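Local coordinates for protein putative branched-chain amino acid aminotransferase IlvE (Streptococcus mutans, PDB 4DQN) that probably catalyses the reversible, pyridoxal-phosphate-dependent transfer of amino groups between leucine, isoleucine or valine and 2-oxoglutarate in branched-chain amino acid synthesis, at residues Leu14-His19 with Thr126-Pro131; Glu59-Leu64 with Gly191-Ser196; Gly163-Thr168 with Val317-Tyr322; Glu261-Met266 with Tyr322-Gly327; Tyr25-Tyr28 with Trp34-Gly37. All blocks are in the same frame, centred on the assembly; numbering follows the deposited sequence.

Contact 1: Leu14-His19 with Thr126-Pro131; sequences LGFEYH and TLYLRP
Phe16 presents a ring edge to one face of Tyr128, and CZ of Phe16 stands over the centre of the tyrosine ring, 3.6 Å above its plane. Tyr128 CZ lies at the edge of the phenyl ring, near its plane, and Arg130 NH1 comes to the tyrosine in plane, at its edge. This is an edge-to-face pair, with centroids 4.8 Å apart and planes at 61°, and it joins an N-terminal loop to the strand 126-136 of a class-IV aminotransferase. The loop offers no hydrogen bond to this part of the strand; contact is made by Phe16 CE2 and CZ alone. With CG of Phe16 set anti to the backbone N (chi1 -167°), the ring is carried across to the strand, where Val157 of the adjoining strand packs against both aromatics. Ile140 of the second subunit also touches Phe16, Tyr128 and Arg130, which places the pair at the dimer interface. Tyr128 lies close to Lys188, the predicted cofactor lysine, so the loop packs beside the probable active site. At the far end of the phenol, Arg130 NH1 makes a weak, bent hydrogen bond of 2.8 Å to Tyr128 OH, while its NE is held by His55 ND1 of the second subunit.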
# COMPACT_ATOMS: atom_id res chain seq x y z
N LEU A 14 -5.19 -27.86 10.73
CA LEU A 14 -4.49 -26.75 10.12
C LEU A 14 -5.49 -25.64 10.19
O LEU A 14 -6.71 -25.88 10.14
CB LEU A 14 -4.18 -27.03 8.66
CG LEU A 14 -3.25 -28.21 8.42
CD1 LEU A 14 -3.00 -28.35 6.95
CD2 LEU A 14 -1.95 -28.03 9.18
N GLY A 15 -5.01 -24.43 10.31
CA GLY A 15 -5.91 -23.31 10.14
C GLY A 15 -5.54 -22.74 8.80
O GLY A 15 -5.39 -23.47 7.81
N PHE A 16 -5.35 -21.43 8.78
CA PHE A 16 -4.89 -20.74 7.61
C PHE A 16 -3.67 -19.95 8.08
O PHE A 16 -3.81 -18.90 8.70
CB PHE A 16 -5.99 -19.81 7.12
CG PHE A 16 -5.75 -19.26 5.74
CD1 PHE A 16 -5.15 -18.01 5.57
CD2 PHE A 16 -6.16 -19.98 4.61
CE1 PHE A 16 -4.94 -17.49 4.30
CE2 PHE A 16 -5.95 -19.46 3.33
CZ PHE A 16 -5.33 -18.21 3.18
N GLU A 17 -2.48 -20.48 7.82
CA GLU A 17 -1.25 -19.82 8.23
C GLU A 17 -0.07 -20.26 7.38
O GLU A 17 -0.16 -21.26 6.65
CB GLU A 17 -0.96 -20.11 9.70
CG GLU A 17 -0.47 -21.51 9.96
CD GLU A 17 -0.24 -21.79 11.44
OE1 GLU A 17 -0.10 -22.98 11.80
OE2 GLU A 17 -0.20 -20.82 12.23
N TYR A 18 1.03 -19.53 7.46
CA TYR A 18 2.22 -19.85 6.69
C TYR A 18 2.86 -21.14 7.16
O TYR A 18 2.94 -21.39 8.36
CB TYR A 18 3.26 -18.72 6.83
CG TYR A 18 4.53 -19.00 6.04
CD1 TYR A 18 4.55 -18.85 4.65
CD2 TYR A 18 5.69 -19.43 6.67
CE1 TYR A 18 5.71 -19.11 3.91
CE2 TYR A 18 6.86 -19.69 5.95
CZ TYR A 18 6.86 -19.53 4.57
OH TYR A 18 8.01 -19.80 3.85
N HIS A 19 3.30 -21.96 6.20
CA HIS A 19 4.20 -23.07 6.44
C HIS A 19 5.31 -22.93 5.42
O HIS A 19 5.06 -22.53 4.29
CB HIS A 19 3.50 -24.42 6.21
CG HIS A 19 2.28 -24.62 7.06
ND1 HIS A 19 2.23 -25.55 8.07
CD2 HIS A 19 1.07 -24.01 7.05
CE1 HIS A 19 1.04 -25.50 8.65
NE2 HIS A 19 0.32 -24.57 8.05
N THR A 126 -6.78 -28.10 1.83
CA THR A 126 -6.25 -27.88 0.49
C THR A 126 -4.82 -27.38 0.54
O THR A 126 -4.30 -27.06 1.62
CB THR A 126 -7.08 -26.82 -0.26
OG1 THR A 126 -7.09 -25.60 0.50
CG2 THR A 126 -8.52 -27.30 -0.48
N LEU A 127 -4.16 -27.30 -0.61
CA LEU A 127 -2.87 -26.65 -0.69
C LEU A 127 -3.09 -25.23 -1.17
O LEU A 127 -3.50 -25.01 -2.31
CB LEU A 127 -1.92 -27.39 -1.65
CG LEU A 127 -0.48 -26.82 -1.64
CD1 LEU A 127 0.21 -27.17 -0.35
CD2 LEU A 127 0.33 -27.32 -2.85
N TYR A 128 -2.85 -24.25 -0.31
CA TYR A 128 -3.04 -22.85 -0.69
C TYR A 128 -1.78 -22.32 -1.38
O TYR A 128 -0.67 -22.47 -0.86
CB TYR A 128 -3.36 -22.01 0.55
CG TYR A 128 -3.58 -20.54 0.26
CD1 TYR A 128 -4.74 -20.09 -0.38
CD2 TYR A 128 -2.63 -19.59 0.63
CE1 TYR A 128 -4.94 -18.74 -0.65
CE2 TYR A 128 -2.83 -18.24 0.38
CZ TYR A 128 -3.97 -17.83 -0.26
OH TYR A 128 -4.15 -16.49 -0.52
N LEU A 129 -1.97 -21.71 -2.54
CA LEU A 129 -0.87 -21.11 -3.29
C LEU A 129 -0.94 -19.61 -3.14
O LEU A 129 -2.01 -19.02 -3.28
CB LEU A 129 -1.01 -21.45 -4.78
CG LEU A 129 -0.30 -22.72 -5.27
CD1 LEU A 129 -0.66 -23.90 -4.43
CD2 LEU A 129 -0.63 -23.02 -6.72
N ARG A 130 0.20 -18.99 -2.87
CA ARG A 130 0.33 -17.55 -2.78
C ARG A 130 1.35 -17.02 -3.82
O ARG A 130 2.56 -16.97 -3.54
CB ARG A 130 0.77 -17.15 -1.38
CG ARG A 130 1.02 -15.64 -1.20
CD ARG A 130 -0.30 -14.88 -1.34
NE ARG A 130 -0.37 -13.94 -0.24
CZ ARG A 130 -1.33 -13.89 0.66
NH1 ARG A 130 -2.40 -14.68 0.61
NH2 ARG A 130 -1.23 -12.98 1.59
N PRO A 131 0.86 -16.65 -5.02
CA PRO A 131 1.69 -15.93 -5.99
C PRO A 131 1.90 -14.50 -5.51
O PRO A 131 0.99 -13.90 -4.93
CB PRO A 131 0.84 -15.96 -7.28
CG PRO A 131 -0.16 -17.08 -7.06
CD PRO A 131 -0.44 -17.05 -5.59

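Contact 2: Glu59-Leu64 with Gly191-Ser196; sequences EAFEGL and GNYAAS
Phe61 and Tyr193 reach for each other from opposite directions, one from a strand and the other from a helix, and their rings meet at an oblique 54° that is neither a stack nor a T-shape. The centroids lie 5.0 Å apart. The corner of Phe61 does the touching: CZ sits over one face of the phenol, 3.4 Å from Tyr193 CZ, and CE2 comes to 3.6 Å from Tyr193 CE1. For the phenyl ring, Tyr193 CZ and CE2 are the atoms met at its edge, near its plane. Phe61 CG occupies the crowded position between its backbone N and carbonyl carbon (chi1 71°), which turns the ring out of the strand toward the helix. The helix is tied locally by Ser196 OG, which donates to a lone pair of Tyr193 O in the carbonyl plane, at 2.6 Å. Further fixing comes from outside: Tyr193 OH is hydrogen-bonded to Lys188 NZ, and Arg178 makes a cation-pi contact with the phenol. Phe61 also touches Lys188 and pairs with it through the backbone. Lys188 is the predicted attachment point of pyridoxal phosphate, unmodified here, so the buried pair forms a wall beside the probable cofactor site of a class-IV aminotransferase.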
# COMPACT_ATOMS: atom_id res chain seq x y z
N GLU A 59 3.52 -3.82 -5.18
CA GLU A 59 3.41 -5.24 -4.84
C GLU A 59 1.98 -5.71 -5.06
O GLU A 59 1.03 -4.92 -4.95
CB GLU A 59 3.79 -5.43 -3.36
CG GLU A 59 2.88 -4.64 -2.42
CD GLU A 59 3.31 -4.70 -0.98
OE1 GLU A 59 2.42 -4.82 -0.10
OE2 GLU A 59 4.53 -4.62 -0.72
N ALA A 60 1.83 -6.99 -5.38
CA ALA A 60 0.53 -7.57 -5.62
C ALA A 60 0.60 -9.05 -5.32
O ALA A 60 1.67 -9.66 -5.38
CB ALA A 60 0.12 -7.36 -7.07
N PHE A 61 -0.54 -9.65 -5.00
CA PHE A 61 -0.54 -11.08 -4.76
C PHE A 61 -1.82 -11.73 -5.24
O PHE A 61 -2.77 -11.04 -5.61
CB PHE A 61 -0.25 -11.40 -3.28
CG PHE A 61 -1.38 -11.05 -2.34
CD1 PHE A 61 -2.35 -11.99 -2.01
CD2 PHE A 61 -1.44 -9.79 -1.75
CE1 PHE A 61 -3.38 -11.68 -1.12
CE2 PHE A 61 -2.47 -9.47 -0.87
CZ PHE A 61 -3.44 -10.41 -0.55
N GLU A 62 -1.80 -13.05 -5.29
CA GLU A 62 -2.99 -13.83 -5.58
C GLU A 62 -3.13 -14.92 -4.54
O GLU A 62 -2.27 -15.08 -3.65
CB GLU A 62 -2.90 -14.44 -6.98
CG GLU A 62 -3.44 -13.51 -8.05
CD GLU A 62 -4.93 -13.24 -7.86
OE1 GLU A 62 -5.65 -14.14 -7.36
OE2 GLU A 62 -5.38 -12.13 -8.24
N GLY A 63 -4.24 -15.64 -4.62
CA GLY A 63 -4.51 -16.74 -3.72
C GLY A 63 -5.38 -17.72 -4.45
O GLY A 63 -6.42 -17.35 -5.01
N LEU A 64 -4.97 -18.98 -4.46
CA LEU A 64 -5.75 -20.02 -5.14
C LEU A 64 -5.40 -21.35 -4.51
O LEU A 64 -4.36 -21.48 -3.86
CB LEU A 64 -5.51 -20.02 -6.66
CG LEU A 64 -4.12 -20.35 -7.23
CD1 LEU A 64 -4.22 -20.71 -8.71
CD2 LEU A 64 -3.12 -19.20 -7.02
N GLY A 191 -1.38 -2.31 -0.34
CA GLY A 191 -1.85 -1.03 0.19
C GLY A 191 -3.27 -1.09 0.74
O GLY A 191 -3.58 -0.48 1.77
N ASN A 192 -4.14 -1.84 0.07
CA ASN A 192 -5.52 -2.00 0.51
C ASN A 192 -5.56 -2.75 1.83
O ASN A 192 -6.39 -2.46 2.69
CB ASN A 192 -6.35 -2.79 -0.52
CG ASN A 192 -6.35 -2.14 -1.89
OD1 ASN A 192 -6.04 -0.95 -2.03
ND2 ASN A 192 -6.71 -2.92 -2.92
N TYR A 193 -4.68 -3.73 1.98
CA TYR A 193 -4.67 -4.55 3.18
C TYR A 193 -4.10 -3.81 4.38
O TYR A 193 -4.60 -3.94 5.51
CB TYR A 193 -3.93 -5.86 2.92
CG TYR A 193 -4.72 -6.82 2.04
CD1 TYR A 193 -4.73 -6.67 0.66
CD2 TYR A 193 -5.44 -7.87 2.59
CE1 TYR A 193 -5.44 -7.53 -0.16
CE2 TYR A 193 -6.16 -8.75 1.78
CZ TYR A 193 -6.15 -8.57 0.41
OH TYR A 193 -6.86 -9.43 -0.42
N ALA A 194 -3.05 -3.02 4.14
CA ALA A 194 -2.49 -2.18 5.21
C ALA A 194 -3.54 -1.26 5.83
O ALA A 194 -3.60 -1.10 7.06
CB ALA A 194 -1.30 -1.34 4.67
N ALA A 195 -4.36 -0.66 4.98
CA ALA A 195 -5.43 0.21 5.44
C ALA A 195 -6.45 -0.56 6.29
O ALA A 195 -7.10 0.03 7.16
CB ALA A 195 -6.12 0.88 4.25
N SER A 196 -6.57 -1.86 6.04
CA SER A 196 -7.53 -2.71 6.76
C SER A 196 -7.04 -3.23 8.12
O SER A 196 -7.82 -3.81 8.88
CB SER A 196 -7.94 -3.90 5.88
OG SER A 196 -6.95 -4.92 5.94

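Contact 3: Gly163-Thr168 with Val317-Tyr322; sequences GGLAPT and VTHKLY
Leu165 spreads its two methyl groups over one face of Tyr322. CD2 makes a CH-pi contact, 3.7 Å from the ring centroid of Tyr322 and 21° off the normal, while CD1 rests nearer the root of the side chain, 3.5 Å from Tyr322 CG and 3.6 Å from Tyr322 CB. The same CD1 also meets His319, at 3.9 Å from its CD2, so the leucine bridges two residues one helical turn apart. The side chains of Leu165 and Tyr322 run past each other in opposite senses, so the two methyls lie along the face, CD1 over CG and CD2 over the CD1-CE1 side of the ring. Tyr322 CG stands anti to the backbone N (chi1 180°), which carries the ring off the helix toward the loop.

In the next shell, Val314 and Pro295 pack on Leu165, and Val292 and Ile293 of strand 292-301 on Tyr322. His319 ND1 is steadied by weak hydrogen bonds to the carbonyls of Val314 and Gly315, and Thr318 OG1 is bonded to Glu283. Leu165 belongs to the loop that leaves the antiparallel sheet at strand 147-157 and enters the mixed sheet at 168-172, consistent with the interdomain connection of the class-IV aminotransferase fold, here seated on helix 316-329.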
# COMPACT_ATOMS: atom_id res chain seq x y z
N GLY A 163 -17.22 -29.09 11.24
CA GLY A 163 -18.34 -28.87 12.13
C GLY A 163 -19.50 -28.34 11.30
O GLY A 163 -20.59 -28.09 11.81
N GLY A 164 -19.25 -28.19 10.00
CA GLY A 164 -20.23 -27.65 9.08
C GLY A 164 -20.12 -26.13 8.96
O GLY A 164 -19.38 -25.50 9.72
N LEU A 165 -20.84 -25.56 8.00
CA LEU A 165 -20.92 -24.11 7.84
C LEU A 165 -21.46 -23.48 9.12
O LEU A 165 -22.42 -23.99 9.71
CB LEU A 165 -21.83 -23.75 6.67
CG LEU A 165 -21.26 -23.93 5.27
CD1 LEU A 165 -22.35 -23.78 4.22
CD2 LEU A 165 -20.16 -22.92 5.04
N ALA A 166 -20.86 -22.36 9.54
CA ALA A 166 -21.32 -21.67 10.73
C ALA A 166 -21.29 -20.15 10.54
O ALA A 166 -20.33 -19.61 9.99
CB ALA A 166 -20.48 -22.07 11.93
N PRO A 167 -22.34 -19.46 11.03
CA PRO A 167 -22.43 -18.01 10.83
C PRO A 167 -21.51 -17.28 11.78
O PRO A 167 -21.24 -17.78 12.87
CB PRO A 167 -23.89 -17.69 11.19
CG PRO A 167 -24.58 -19.02 11.38
CD PRO A 167 -23.50 -19.99 11.76
N THR A 168 -21.00 -16.12 11.36
CA THR A 168 -20.29 -15.22 12.27
C THR A 168 -20.80 -13.80 12.04
O THR A 168 -21.48 -13.53 11.04
CB THR A 168 -18.75 -15.25 12.08
OG1 THR A 168 -18.41 -14.74 10.78
CG2 THR A 168 -18.19 -16.66 12.26
N VAL A 317 -30.14 -21.80 1.00
CA VAL A 317 -29.61 -21.43 -0.31
C VAL A 317 -28.09 -21.32 -0.22
O VAL A 317 -27.37 -21.79 -1.11
CB VAL A 317 -30.23 -20.10 -0.83
CG1 VAL A 317 -29.58 -19.67 -2.15
CG2 VAL A 317 -31.74 -20.24 -0.99
N THR A 318 -27.61 -20.73 0.87
CA THR A 318 -26.17 -20.69 1.15
C THR A 318 -25.62 -22.11 1.18
O THR A 318 -24.60 -22.41 0.55
CB THR A 318 -25.85 -19.97 2.48
OG1 THR A 318 -26.27 -18.60 2.41
CG2 THR A 318 -24.35 -20.01 2.78
N HIS A 319 -26.30 -23.00 1.89
CA HIS A 319 -25.88 -24.40 1.96
C HIS A 319 -25.77 -25.03 0.58
O HIS A 319 -24.81 -25.75 0.29
CB HIS A 319 -26.87 -25.21 2.79
CG HIS A 319 -26.44 -25.43 4.21
ND1 HIS A 319 -27.10 -24.87 5.28
CD2 HIS A 319 -25.44 -26.17 4.73
CE1 HIS A 319 -26.51 -25.25 6.40
NE2 HIS A 319 -25.49 -26.03 6.09
N LYS A 320 -26.75 -24.77 -0.27
CA LYS A 320 -26.82 -25.37 -1.60
C LYS A 320 -25.70 -24.87 -2.51
O LYS A 320 -25.13 -25.63 -3.28
CB LYS A 320 -28.18 -25.06 -2.26
CG LYS A 320 -29.27 -26.07 -1.93
CD LYS A 320 -30.65 -25.47 -2.12
CE LYS A 320 -30.73 -24.64 -3.40
NZ LYS A 320 -31.98 -23.81 -3.47
N LEU A 321 -25.42 -23.58 -2.43
CA LEU A 321 -24.35 -22.98 -3.21
C LEU A 321 -23.00 -23.48 -2.74
O LEU A 321 -22.12 -23.78 -3.56
CB LEU A 321 -24.40 -21.45 -3.11
CG LEU A 321 -25.61 -20.78 -3.77
CD1 LEU A 321 -25.72 -19.31 -3.37
CD2 LEU A 321 -25.50 -20.89 -5.26
N TYR A 322 -22.83 -23.58 -1.42
CA TYR A 322 -21.58 -24.07 -0.84
C TYR A 322 -21.30 -25.51 -1.27
O TYR A 322 -20.19 -25.83 -1.71
CB TYR A 322 -21.63 -23.99 0.69
CG TYR A 322 -20.37 -24.50 1.40
CD1 TYR A 322 -19.31 -23.64 1.68
CD2 TYR A 322 -20.26 -25.83 1.80
CE1 TYR A 322 -18.16 -24.10 2.33
CE2 TYR A 322 -19.12 -26.30 2.45
CZ TYR A 322 -18.08 -25.42 2.71
OH TYR A 322 -16.94 -25.88 3.36

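Contact 4: Glu261-Met266 with Tyr322-Gly327; sequences EHRFGM and YDELTG
Glu324 reaches from helix 316-329 toward Phe264 and Arg263, and successive atoms of its side chain find different company. CB packs at the edge of the Phe264 ring, near its plane, 3.9 Å from both CE1 and CZ. CG remains beside the same edge, at 4.0 Å from Phe264 CE1. The chain then bends at chi2 (83°), and this turn swings the carboxylate away from the phenyl group to the arginine. There OE2 accepts a hydrogen bond of 3.0 Å from Arg263 NE, as part of a salt bridge. The bond uses the anti lone pair of OE2, on the side away from the other oxygen, and at 137° it is bent. The donor's guanidinium plane stands almost perpendicular to the carboxylate, at 88°, so a single N-H carries the bridge and the two groups do not join in a two-pronged pair. The aliphatic part of the arginine lies close as well, with Arg263 CD 3.4 Å from Glu324 OE2. Bends at its chi2 and chi3 bring NE to the acid, while NH2 makes a weak hydrogen bond to the carbonyl of Lys334.

Gly265, with positive phi, is the first residue to leave helical angles after helix 251-262, shortly before strand 267-270. Phe264 leans on Lys320 and Leu321, and Leu325 packs against Leu256 and Leu259; the two helices therefore meet through an apolar seam, with the salt bridge at the surface and strand 292-301 touching Tyr322 and Thr326 of helix 316-329.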
# COMPACT_ATOMS: atom_id res chain seq x y z
N GLU A 261 -27.02 -19.11 -11.30
CA GLU A 261 -27.81 -19.08 -12.53
C GLU A 261 -27.90 -20.45 -13.19
O GLU A 261 -28.99 -20.98 -13.40
CB GLU A 261 -27.24 -18.06 -13.53
CG GLU A 261 -28.04 -17.96 -14.85
CD GLU A 261 -27.48 -16.94 -15.82
OE1 GLU A 261 -26.62 -16.12 -15.42
OE2 GLU A 261 -27.91 -16.94 -16.99
N HIS A 262 -26.74 -21.03 -13.52
CA HIS A 262 -26.72 -22.18 -14.42
C HIS A 262 -27.01 -23.53 -13.75
O HIS A 262 -27.26 -24.53 -14.44
CB HIS A 262 -25.40 -22.21 -15.22
CG HIS A 262 -25.20 -21.01 -16.09
ND1 HIS A 262 -26.04 -20.72 -17.14
CD2 HIS A 262 -24.29 -20.01 -16.04
CE1 HIS A 262 -25.64 -19.60 -17.72
NE2 HIS A 262 -24.58 -19.15 -17.07
N ARG A 263 -26.96 -23.57 -12.43
CA ARG A 263 -27.27 -24.80 -11.70
C ARG A 263 -28.58 -24.66 -10.95
O ARG A 263 -29.33 -25.64 -10.78
CB ARG A 263 -26.15 -25.13 -10.70
CG ARG A 263 -24.79 -25.37 -11.33
CD ARG A 263 -24.82 -26.63 -12.15
NE ARG A 263 -23.55 -27.35 -12.09
CZ ARG A 263 -22.60 -27.15 -12.98
NH1 ARG A 263 -22.83 -26.28 -13.93
NH2 ARG A 263 -21.45 -27.80 -12.94
N PHE A 264 -28.87 -23.45 -10.47
CA PHE A 264 -30.03 -23.29 -9.60
C PHE A 264 -31.16 -22.45 -10.19
O PHE A 264 -32.21 -22.29 -9.57
CB PHE A 264 -29.59 -22.76 -8.23
CG PHE A 264 -28.70 -23.72 -7.49
CD1 PHE A 264 -27.32 -23.56 -7.51
CD2 PHE A 264 -29.25 -24.79 -6.79
CE1 PHE A 264 -26.49 -24.46 -6.83
CE2 PHE A 264 -28.43 -25.69 -6.11
CZ PHE A 264 -27.05 -25.52 -6.13
N GLY A 265 -30.96 -21.94 -11.40
CA GLY A 265 -31.99 -21.19 -12.10
C GLY A 265 -32.34 -19.87 -11.43
O GLY A 265 -33.46 -19.35 -11.61
N MET A 266 -31.39 -19.32 -10.67
CA MET A 266 -31.60 -18.05 -9.97
C MET A 266 -31.14 -16.89 -10.82
O MET A 266 -30.22 -17.01 -11.64
CB MET A 266 -30.81 -18.02 -8.65
CG MET A 266 -31.15 -19.12 -7.66
SD MET A 266 -29.95 -19.22 -6.31
CE MET A 266 -30.38 -17.77 -5.35
N TYR A 322 -22.83 -23.58 -1.42
CA TYR A 322 -21.58 -24.07 -0.84
C TYR A 322 -21.30 -25.51 -1.27
O TYR A 322 -20.19 -25.83 -1.71
CB TYR A 322 -21.63 -23.99 0.69
CG TYR A 322 -20.37 -24.50 1.40
CD1 TYR A 322 -19.31 -23.64 1.68
CD2 TYR A 322 -20.26 -25.83 1.80
CE1 TYR A 322 -18.16 -24.10 2.33
CE2 TYR A 322 -19.12 -26.30 2.45
CZ TYR A 322 -18.08 -25.42 2.71
OH TYR A 322 -16.94 -25.88 3.36
N ASP A 323 -22.30 -26.38 -1.12
CA ASP A 323 -22.17 -27.78 -1.51
C ASP A 323 -21.78 -27.93 -2.98
O ASP A 323 -20.89 -28.71 -3.33
CB ASP A 323 -23.46 -28.55 -1.21
CG ASP A 323 -23.68 -28.78 0.27
OD1 ASP A 323 -22.72 -28.55 1.05
OD2 ASP A 323 -24.78 -29.21 0.67
N GLU A 324 -22.43 -27.15 -3.84
CA GLU A 324 -22.18 -27.24 -5.28
C GLU A 324 -20.81 -26.69 -5.68
O GLU A 324 -20.11 -27.28 -6.50
CB GLU A 324 -23.30 -26.53 -6.06
CG GLU A 324 -23.25 -26.74 -7.57
CD GLU A 324 -23.91 -28.04 -8.03
OE1 GLU A 324 -24.36 -28.83 -7.17
OE2 GLU A 324 -23.98 -28.26 -9.25
N LEU A 325 -20.42 -25.55 -5.10
CA LEU A 325 -19.11 -24.98 -5.44
C LEU A 325 -17.96 -25.86 -4.96
O LEU A 325 -17.05 -26.17 -5.74
CB LEU A 325 -18.95 -23.57 -4.86
CG LEU A 325 -17.58 -22.90 -5.05
CD1 LEU A 325 -17.30 -22.66 -6.52
CD2 LEU A 325 -17.49 -21.59 -4.25
N THR A 326 -17.99 -26.27 -3.69
CA THR A 326 -16.93 -27.12 -3.15
C THR A 326 -16.94 -28.50 -3.83
O THR A 326 -15.88 -29.08 -4.07
CB THR A 326 -17.01 -27.27 -1.61
OG1 THR A 326 -18.29 -27.80 -1.24
CG2 THR A 326 -16.81 -25.93 -0.94
N GLY A 327 -18.12 -29.01 -4.16
CA GLY A 327 -18.20 -30.28 -4.89
C GLY A 327 -17.43 -30.21 -6.20
O GLY A 327 -16.69 -31.12 -6.56

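Contact 5: Tyr25-Tyr28 with Trp34-Gly37; sequences YISY and WDDG
Asp35 OD2 is gripped by two donors from opposite faces of its carboxylate plane: Ser27 OG, at 2.6 Å, and the backbone N of Gly37, at 2.8 Å. The second bond, from the residue two places on, closes an Asx turn; the first ties that turn to the facing strand. The other oxygen, OD1, takes the N-H of Tyr28 at 3.1 Å, again from above the plane, and a weak bond from the same N also reaches OD2. The carboxylate thereby accepts the N-H of Tyr28 where strand 33-40 is interrupted. Its torsion explains the reach: with chi1 at 66°, CG lies between the backbone N and the carbonyl carbon and is folded over the turn. Asp35 N completes a ring of bonds by donating to Tyr28 O at 2.9 Å, and one water bridges Ile26 O and Asp35 OD1.

Beside this network, Asp35 OD1 lies in the plane of the Tyr28 ring, at its edge. Gly37, with no side chain, brings CA to 3.3 Å from Ile26 O, a CA-H...O contact, and to 3.6 Å from Tyr25 OH, a hydroxyl bonded to Lys102. The indole of Trp34 turns its edge to Ser27 O, which lies near the ring plane, 3.6 Å from Trp34 CZ3, and its NE1 is bonded to the carbonyl of Gln97.

Lys102 of helix 100-113 also binds Ser27 OG and Asp35 O, fastening the turn to that helix. Strand 24-30 pairs with 147-157, whereas 33-40 forms the outermost strand of the antiparallel sheet in this chain.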
# COMPACT_ATOMS: atom_id res chain seq x y z
N TYR A 25 8.33 -21.64 -6.57
CA TYR A 25 8.71 -21.13 -7.88
C TYR A 25 9.17 -19.68 -7.76
O TYR A 25 8.60 -18.90 -6.98
CB TYR A 25 7.51 -21.22 -8.81
CG TYR A 25 7.64 -20.58 -10.17
CD1 TYR A 25 7.47 -19.20 -10.35
CD2 TYR A 25 7.88 -21.35 -11.29
CE1 TYR A 25 7.55 -18.62 -11.60
CE2 TYR A 25 7.97 -20.79 -12.55
CZ TYR A 25 7.80 -19.43 -12.70
OH TYR A 25 7.88 -18.88 -13.96
N ILE A 26 10.18 -19.31 -8.54
CA ILE A 26 10.61 -17.91 -8.59
C ILE A 26 11.10 -17.57 -9.99
O ILE A 26 11.76 -18.38 -10.65
CB ILE A 26 11.71 -17.60 -7.52
CG1 ILE A 26 11.92 -16.09 -7.39
CG2 ILE A 26 13.03 -18.30 -7.86
CD1 ILE A 26 12.73 -15.68 -6.13
N SER A 27 10.76 -16.37 -10.45
CA SER A 27 11.13 -15.91 -11.78
C SER A 27 11.47 -14.44 -11.64
O SER A 27 10.80 -13.72 -10.89
CB SER A 27 9.97 -16.10 -12.76
OG SER A 27 10.31 -15.67 -14.08
N TYR A 28 12.51 -14.01 -12.35
CA TYR A 28 12.97 -12.63 -12.27
C TYR A 28 12.70 -11.91 -13.58
O TYR A 28 12.88 -12.48 -14.66
CB TYR A 28 14.48 -12.58 -11.96
CG TYR A 28 14.86 -13.12 -10.59
CD1 TYR A 28 15.00 -14.49 -10.37
CD2 TYR A 28 15.09 -12.26 -9.52
CE1 TYR A 28 15.36 -14.99 -9.12
CE2 TYR A 28 15.46 -12.76 -8.26
CZ TYR A 28 15.58 -14.12 -8.08
OH TYR A 28 15.93 -14.62 -6.85
N TRP A 34 10.78 -11.56 -18.59
CA TRP A 34 10.80 -12.58 -17.54
C TRP A 34 11.77 -13.69 -17.92
O TRP A 34 11.82 -14.09 -19.08
CB TRP A 34 9.41 -13.24 -17.38
CG TRP A 34 8.39 -12.36 -16.76
CD1 TRP A 34 7.33 -11.76 -17.38
CD2 TRP A 34 8.34 -11.95 -15.39
NE1 TRP A 34 6.61 -11.01 -16.47
CE2 TRP A 34 7.22 -11.11 -15.24
CE3 TRP A 34 9.12 -12.24 -14.26
CZ2 TRP A 34 6.87 -10.54 -14.02
CZ3 TRP A 34 8.77 -11.66 -13.04
CH2 TRP A 34 7.66 -10.82 -12.93
N ASP A 35 12.52 -14.21 -16.95
CA ASP A 35 13.24 -15.46 -17.19
C ASP A 35 12.22 -16.60 -17.18
O ASP A 35 11.03 -16.36 -16.98
CB ASP A 35 14.39 -15.69 -16.19
CG ASP A 35 13.92 -15.90 -14.75
OD1 ASP A 35 14.72 -15.58 -13.84
OD2 ASP A 35 12.80 -16.40 -14.49
N ASP A 36 12.68 -17.84 -17.41
CA ASP A 36 11.78 -18.98 -17.52
C ASP A 36 11.23 -19.45 -16.18
O ASP A 36 10.31 -20.26 -16.14
CB ASP A 36 12.49 -20.17 -18.18
CG ASP A 36 12.87 -19.90 -19.62
OD1 ASP A 36 12.39 -18.90 -20.21
OD2 ASP A 36 13.67 -20.70 -20.17
N GLY A 37 11.83 -18.99 -15.08
CA GLY A 37 11.41 -19.45 -13.77
C GLY A 37 12.13 -20.72 -13.35
O GLY A 37 12.57 -21.50 -14.19
O HOH W 1 14.44 -17.94 -11.63

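In the fold
Along the chain, contact 5 comes early, as a local hairpin between the two segments of contact 1; contacts 1 and 2 then interlock, as do contacts 3 and 4. Contacts 1, 2 and 5 all involve the seven-stranded antiparallel sheet. Contacts 1 and 2, with centres 15 Å apart, touch through the neighbouring strands 126-136 and 59-68; both touch the second subunit, and each has a tyrosine close to the predicted cofactor lysine. Contacts 3 and 4, 13 Å between centres, share Tyr322 and helix 316-329. The centres of contacts 5 and 3 are about 40 Å apart, on opposite sides of the chain's centre. The two aromatic pairs thus lie beside the predicted cofactor lysine, whereas contacts 3, 4 and 5 join parts of the fold away from it.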